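Local atomic coordinates of protein-glutamine gamma-glutamyltransferase 2 (PDB entry 1G0D), a protein that probably catalyses the calcium-dependent formation of isopeptide cross-links between glutamine and lysine side chains of proteins, and also joins glutamine to small primary amines. Residues A[257-261]-A[262-266]. Sequence-based numbering, arbitrary orientation.
Sequences QQWSK and AGVRP
Val264 sets both its methyl groups against the indole of Trp259, five residues back across the C-terminus of helix 253-261. CG2 stands over the six-membered ring, 3.8 Å from its centroid and 20° off the ring normal, which meets the geometry of a CH-pi contact. The other branch, CG1, approaches CZ2 of Trp259 to 3.2 Å. Trp259 has CG anti to its own N (chi1 172°), and this swings the indole alongside the valine, both side chains pointing the same way.

Backbone bonds close the turn as a Schellman motif, whose flanking apolar pair is Trp259 and Val264. Ala262 N donates to Gln258 O at 3.0 Å, the last i to i+4 bond of the helix, while Gly263 N donates to Ser260 O at 2.9 Å. The 6→1 bond, Val264 N to Trp259 O, is weak; the same oxygen also accepts Arg265 N at 3.2 Å. Gly263 has positive phi (84°), and a side chain there would strike the preceding carbonyl oxygen.

Outside the turn, Trp259 NE1 bonds to Arg229 O and Ser260 OG to Glu190. Replacing Trp259 by an alanine would probably leave Val264 without the ring its methyls rest on and Arg229 O without its indole N-H donor.

Ile187 and Glu190 touch Trp259, and Val264 also touches Glu190, so the turn packs on helix 184-193 before the chain continues to strand 269-270.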
loop_
_atom_site.group_PDB
_atom_site.type_symbol
_atom_site.label_atom_id
_atom_site.label_comp_id
_atom_site.label_asym_id
_atom_site.label_seq_id
_atom_site.Cartn_x
_atom_site.Cartn_y
_atom_site.Cartn_z
ATOM N N GLN A 257 4.512 -8.822 12.592
ATOM C CA GLN A 257 5.019 -9.575 13.730
ATOM C C GLN A 257 3.875 -9.848 14.715
ATOM O O GLN A 257 3.799 -10.931 15.300
ATOM C CB GLN A 257 6.178 -8.836 14.423
ATOM C CG GLN A 257 7.410 -8.527 13.548
ATOM C CD GLN A 257 8.297 -9.762 13.187
ATOM O OE1 GLN A 257 7.937 -10.915 13.454
ATOM N NE2 GLN A 257 9.464 -9.505 12.574
ATOM N N GLN A 258 2.971 -8.883 14.870
ATOM C CA GLN A 258 1.827 -9.011 15.781
ATOM C C GLN A 258 0.859 -10.111 15.342
ATOM O O GLN A 258 0.407 -10.903 16.156
ATOM C CB GLN A 258 1.098 -7.676 15.861
ATOM C CG GLN A 258 0.071 -7.589 16.964
ATOM C CD GLN A 258 -0.546 -6.180 17.127
ATOM O OE1 GLN A 258 -1.782 -6.045 17.158
ATOM N NE2 GLN A 258 0.310 -5.136 17.242
ATOM N N TRP A 259 0.532 -10.128 14.048
ATOM C CA TRP A 259 -0.338 -11.136 13.437
ATOM C C TRP A 259 0.223 -12.572 13.656
ATOM O O TRP A 259 -0.493 -13.503 14.020
ATOM C CB TRP A 259 -0.431 -10.854 11.932
ATOM C CG TRP A 259 -1.125 -11.920 11.155
ATOM C CD1 TRP A 259 -2.474 -12.063 10.997
ATOM C CD2 TRP A 259 -0.516 -12.987 10.389
ATOM N NE1 TRP A 259 -2.752 -13.147 10.182
ATOM C CE2 TRP A 259 -1.573 -13.732 9.798
ATOM C CE3 TRP A 259 0.808 -13.381 10.147
ATOM C CZ2 TRP A 259 -1.340 -14.843 8.982
ATOM C CZ3 TRP A 259 1.038 -14.489 9.330
ATOM C CH2 TRP A 259 -0.035 -15.203 8.758
ATOM N N SER A 260 1.511 -12.756 13.401
ATOM C CA SER A 260 2.125 -14.054 13.578
ATOM C C SER A 260 2.336 -14.375 15.053
ATOM O O SER A 260 2.027 -15.455 15.514
ATOM C CB SER A 260 3.464 -14.081 12.872
ATOM O OG SER A 260 4.134 -15.278 13.194
ATOM N N LYS A 261 2.899 -13.430 15.790
ATOM C CA LYS A 261 3.138 -13.625 17.208
ATOM C C LYS A 261 1.890 -14.136 17.909
ATOM O O LYS A 261 1.977 -15.066 18.698
ATOM C CB LYS A 261 3.568 -12.312 17.862
ATOM C CG LYS A 261 4.943 -12.333 18.490
ATOM C CD LYS A 261 6.027 -12.561 17.440
ATOM C CE LYS A 261 7.321 -11.885 17.842
ATOM N NZ LYS A 261 7.121 -10.416 17.820
ATOM N N ALA A 262 0.735 -13.514 17.629
ATOM C CA ALA A 262 -0.567 -13.871 18.234
ATOM C C ALA A 262 -1.196 -15.145 17.730
ATOM O O ALA A 262 -2.327 -15.421 18.070
ATOM C CB ALA A 262 -1.563 -12.748 18.027
ATOM N N GLY A 263 -0.482 -15.903 16.914
ATOM C CA GLY A 263 -1.019 -17.138 16.372
ATOM C C GLY A 263 -1.862 -16.874 15.130
ATOM O O GLY A 263 -2.894 -17.497 14.932
ATOM N N VAL A 264 -1.423 -15.966 14.269
ATOM C CA VAL A 264 -2.201 -15.664 13.090
ATOM C C VAL A 264 -3.596 -15.182 13.571
ATOM O O VAL A 264 -4.581 -15.937 13.680
ATOM C CB VAL A 264 -2.259 -16.910 12.185
ATOM C CG1 VAL A 264 -3.133 -16.656 10.997
ATOM C CG2 VAL A 264 -0.871 -17.224 11.698
ATOM N N ARG A 265 -3.643 -13.882 13.858
ATOM C CA ARG A 265 -4.825 -13.240 14.360
ATOM C C ARG A 265 -4.983 -11.856 13.763
ATOM O O ARG A 265 -4.160 -10.996 14.041
ATOM C CB ARG A 265 -4.661 -13.105 15.848
ATOM C CG ARG A 265 -5.601 -13.918 16.632
ATOM C CD ARG A 265 -5.646 -13.331 18.015
ATOM N NE ARG A 265 -6.308 -14.218 18.961
ATOM C CZ ARG A 265 -5.741 -15.285 19.517
ATOM N NH1 ARG A 265 -6.444 -16.031 20.366
ATOM N NH2 ARG A 265 -4.476 -15.610 19.238
ATOM N N PRO A 266 -6.065 -11.600 12.983
ATOM C CA PRO A 266 -6.253 -10.275 12.391
ATOM C C PRO A 266 -5.851 -9.175 13.357
ATOM O O PRO A 266 -6.205 -9.215 14.526
ATOM C CB PRO A 266 -7.741 -10.245 12.058
ATOM C CG PRO A 266 -8.018 -11.626 11.647
ATOM C CD PRO A 266 -7.180 -12.496 12.616
#